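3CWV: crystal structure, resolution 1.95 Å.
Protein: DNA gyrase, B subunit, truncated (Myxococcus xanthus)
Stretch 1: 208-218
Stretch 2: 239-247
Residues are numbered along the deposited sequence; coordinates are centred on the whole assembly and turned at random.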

# COMPACT_ATOMS: atom_id res chain seq x y z
N GLY A 208 -12.05 -0.24 -5.55
CA GLY A 208 -11.19 -0.66 -4.43
C GLY A 208 -10.94 -2.15 -4.28
O GLY A 208 -10.74 -2.88 -5.26
N VAL A 209 -10.95 -2.63 -3.04
CA VAL A 209 -10.64 -4.03 -2.79
C VAL A 209 -11.78 -4.94 -3.27
O VAL A 209 -11.58 -6.14 -3.47
N ALA A 210 -12.97 -4.37 -3.47
CA ALA A 210 -14.10 -5.11 -4.04
C ALA A 210 -13.82 -5.43 -5.50
O ALA A 210 -14.00 -6.56 -5.97
N GLN A 211 -13.34 -4.42 -6.22
CA GLN A 211 -13.02 -4.61 -7.61
C GLN A 211 -11.87 -5.61 -7.73
O GLN A 211 -11.88 -6.47 -8.62
N TRP A 212 -10.92 -5.55 -6.78
CA TRP A 212 -9.76 -6.43 -6.74
C TRP A 212 -10.15 -7.87 -6.44
O TRP A 212 -9.56 -8.81 -6.99
N ALA A 213 -11.12 -8.06 -5.54
CA ALA A 213 -11.59 -9.39 -5.19
C ALA A 213 -12.21 -10.09 -6.41
O ALA A 213 -11.99 -11.29 -6.65
N HIS A 214 -12.98 -9.32 -7.19
CA HIS A 214 -13.55 -9.83 -8.43
C HIS A 214 -12.44 -10.33 -9.35
O HIS A 214 -12.51 -11.44 -9.87
N VAL A 215 -11.42 -9.48 -9.54
CA VAL A 215 -10.25 -9.84 -10.33
C VAL A 215 -9.65 -11.16 -9.87
O VAL A 215 -9.43 -12.06 -10.69
N LEU A 216 -9.39 -11.27 -8.56
CA LEU A 216 -8.73 -12.44 -7.98
C LEU A 216 -9.54 -13.72 -8.13
O LEU A 216 -8.99 -14.81 -8.03
N THR A 217 -10.85 -13.58 -8.34
CA THR A 217 -11.73 -14.73 -8.48
C THR A 217 -12.30 -14.93 -9.89
O THR A 217 -13.09 -15.86 -10.12
N GLU A 218 -11.94 -14.06 -10.83
CA GLU A 218 -12.60 -14.03 -12.15
C GLU A 218 -12.60 -15.37 -12.92
O GLU A 218 -13.45 -15.60 -13.78
N VAL A 239 -11.86 1.50 7.33
CA VAL A 239 -11.86 0.05 7.21
C VAL A 239 -12.57 -0.26 5.91
O VAL A 239 -13.68 0.22 5.69
N GLN A 240 -11.90 -0.99 5.02
CA GLN A 240 -12.46 -1.38 3.72
C GLN A 240 -12.36 -2.89 3.65
O GLN A 240 -11.34 -3.48 3.99
N CYS A 241 -13.44 -3.53 3.21
CA CYS A 241 -13.51 -4.96 3.25
C CYS A 241 -14.26 -5.47 2.00
O CYS A 241 -15.20 -4.82 1.52
N ALA A 242 -13.83 -6.61 1.47
CA ALA A 242 -14.56 -7.28 0.37
C ALA A 242 -14.57 -8.78 0.61
O ALA A 242 -13.55 -9.35 0.99
N LEU A 243 -15.71 -9.43 0.37
CA LEU A 243 -15.80 -10.89 0.50
C LEU A 243 -16.46 -11.49 -0.75
O LEU A 243 -17.47 -10.99 -1.24
N GLN A 244 -15.89 -12.58 -1.24
CA GLN A 244 -16.37 -13.19 -2.47
C GLN A 244 -16.23 -14.70 -2.36
O GLN A 244 -15.12 -15.22 -2.23
N TRP A 245 -17.38 -15.39 -2.39
CA TRP A 245 -17.43 -16.84 -2.35
C TRP A 245 -17.53 -17.41 -3.75
O TRP A 245 -18.21 -16.86 -4.61
N CYS A 246 -16.82 -18.51 -3.95
CA CYS A 246 -16.80 -19.25 -5.21
C CYS A 246 -17.01 -20.71 -4.83
O CYS A 246 -16.85 -21.07 -3.67
N GLU A 247 -17.35 -21.55 -5.80
CA GLU A 247 -17.56 -22.95 -5.45
C GLU A 247 -16.32 -23.80 -5.68
O GLU A 247 -16.26 -24.62 -6.60

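The helix of stretch 1 lies along the strand of stretch 2 with the two chains running in nearly the same direction, their axes 24° apart and 7.0 Å from each other at closest approach. Alanines occupy both sides of the closest pairing: the CA atoms of Ala210 and Ala242 come within 4.9 Å, leaving little depth for side chains between the two backbones.

The strand supplies its alternate residues: Gln240, Ala242, Gln244 and, just past the strand, Cys246 point toward the helix, while Cys241, Leu243 and Trp245 point away. The helix answers with Val209, Ala213 and Thr217, spaced four apart and all directed toward the strand, with Ala210 set sideways beside them.

Ala242 is the central bump. CB of Ala242 sits in a shallow hollow between Val209, Ala210 and Ala213, 3.5 Å from the backbone O of Val209 and 3.6 Å from CA of Ala210. The walls of the hollow are methyl groups: CB of Ala242 lies 4.0 Å from CG2 of Val209, 4.2 Å from CB of Ala210 and 4.1 Å from CB of Ala213.

Val209, in the m rotamer, is the complementary bump. CG2 of Val209 settles against the strand backbone, 4.0 Å from C of Cys241, and also reaches CB of Gln240 at 4.3 Å. Gln240 (chi1 m, chi2 t) therefore borders this end of the contact with its aliphatic base. Cys241 contributes through its main chain, since its side chain points away.

Farther along, the CA atoms separate to 7.5 Å between Thr217 and Cys246, and larger side chains fill the wider space. Gln244 leaves the backbone with chi1 t and then bends at chi2 p. CB of Gln244 touches CB of Ala213 at 4.5 Å, and CG of Gln244 packs 3.5 Å from OG1 of Thr217. The amide turns back to its own strand, where NE2 of Gln244 donates a hydrogen bond to O of Trp245 at 3.0 Å. Thr217, in the p rotamer, places OG1 near its own helix backbone, 2.9 Å from O of Ala213 and 3.2 Å from O of His214; the geometry does not settle which receives the proton. CB of Thr217 meets SG of Cys246, chi1 m, at 3.6 Å.

No hydrogen bond crosses the contact, which buries 355 Å² in all. The rule is one of graded size: methyl groups where the backbones are close, longer or bulkier side chains where they part. The Gln244 NE2 bond stays within its own stretch, though NE2 of Gln244 and OG1 of Thr217 also have partners elsewhere in the structure.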

# COMPACT_ATOMS: atom_id res chain seq x y z
CB VAL A 209 -10.24 -4.31 -1.33
CG1 VAL A 209 -8.92 -3.60 -0.97
CG2 VAL A 209 -11.38 -3.94 -0.35
CB ALA A 210 -15.39 -4.32 -3.92
CB GLN A 211 -12.71 -3.26 -8.27
CG GLN A 211 -12.36 -3.33 -9.76
CD GLN A 211 -12.50 -1.98 -10.43
OE1 GLN A 211 -12.69 -0.97 -9.76
NE2 GLN A 211 -12.41 -1.96 -11.75
CB TRP A 212 -8.77 -5.94 -5.67
CG TRP A 212 -7.42 -6.65 -5.63
CD1 TRP A 212 -6.83 -7.35 -6.64
CD2 TRP A 212 -6.49 -6.67 -4.53
NE1 TRP A 212 -5.61 -7.84 -6.23
CE2 TRP A 212 -5.37 -7.43 -4.94
CE3 TRP A 212 -6.49 -6.12 -3.23
CZ2 TRP A 212 -4.27 -7.67 -4.11
CZ3 TRP A 212 -5.40 -6.35 -2.41
CH2 TRP A 212 -4.30 -7.12 -2.85
CB ALA A 213 -12.58 -9.34 -4.03
CB HIS A 214 -14.34 -8.75 -9.19
CG HIS A 214 -14.53 -9.08 -10.64
ND1 HIS A 214 -15.52 -9.95 -11.08
CD2 HIS A 214 -13.83 -8.73 -11.74
CE1 HIS A 214 -15.43 -10.09 -12.39
NE2 HIS A 214 -14.41 -9.36 -12.82
CB VAL A 215 -9.17 -8.73 -10.30
CG1 VAL A 215 -7.85 -9.23 -10.88
CG2 VAL A 215 -9.65 -7.51 -11.05
CB LEU A 216 -8.43 -12.22 -6.50
CG LEU A 216 -7.36 -11.17 -6.15
CD1 LEU A 216 -7.61 -10.66 -4.74
CD2 LEU A 216 -5.97 -11.79 -6.30
CB THR A 217 -12.91 -14.66 -7.48
OG1 THR A 217 -13.62 -13.43 -7.63
CG2 THR A 217 -12.43 -14.79 -6.05
CB GLU A 218 -12.04 -12.90 -13.04
CG GLU A 218 -10.63 -13.15 -13.53
CD GLU A 218 -10.16 -12.14 -14.57
OE1 GLU A 218 -10.83 -11.11 -14.81
OE2 GLU A 218 -9.08 -12.39 -15.15
CB VAL A 239 -12.58 -0.60 8.38
CG1 VAL A 239 -12.67 -2.12 8.20
CG2 VAL A 239 -11.87 -0.24 9.70
CB GLN A 240 -11.67 -0.78 2.57
CG GLN A 240 -11.61 0.74 2.56
CD GLN A 240 -10.56 1.26 1.60
OE1 GLN A 240 -9.38 1.40 1.95
NE2 GLN A 240 -10.99 1.56 0.37
CB CYS A 241 -14.23 -5.36 4.54
SG CYS A 241 -14.52 -7.07 4.68
CB ALA A 242 -13.93 -6.97 -0.97
CB LEU A 243 -16.59 -11.30 1.75
CG LEU A 243 -16.09 -10.80 3.12
CD1 LEU A 243 -16.82 -9.53 3.52
CD2 LEU A 243 -16.34 -11.87 4.18
CB GLN A 244 -15.55 -12.68 -3.68
CG GLN A 244 -15.93 -13.36 -5.01
CD GLN A 244 -17.33 -13.01 -5.43
OE1 GLN A 244 -17.63 -11.85 -5.68
NE2 GLN A 244 -18.22 -14.00 -5.47
CB TRP A 245 -18.62 -17.32 -1.53
CG TRP A 245 -18.42 -17.25 -0.05
CD1 TRP A 245 -17.85 -18.20 0.75
CD2 TRP A 245 -18.81 -16.19 0.82
NE1 TRP A 245 -17.87 -17.80 2.06
CE2 TRP A 245 -18.44 -16.56 2.12
CE3 TRP A 245 -19.42 -14.95 0.61
CZ2 TRP A 245 -18.67 -15.74 3.22
CZ3 TRP A 245 -19.65 -14.13 1.71
CH2 TRP A 245 -19.27 -14.53 3.00
CB CYS A 246 -15.47 -19.06 -5.92
SG CYS A 246 -15.10 -17.35 -6.37
CB GLU A 247 -18.81 -23.54 -6.12
CG GLU A 247 -18.94 -23.29 -7.59
CD GLU A 247 -19.69 -24.42 -8.29
OE1 GLU A 247 -19.45 -24.64 -9.50
OE2 GLU A 247 -20.50 -25.09 -7.60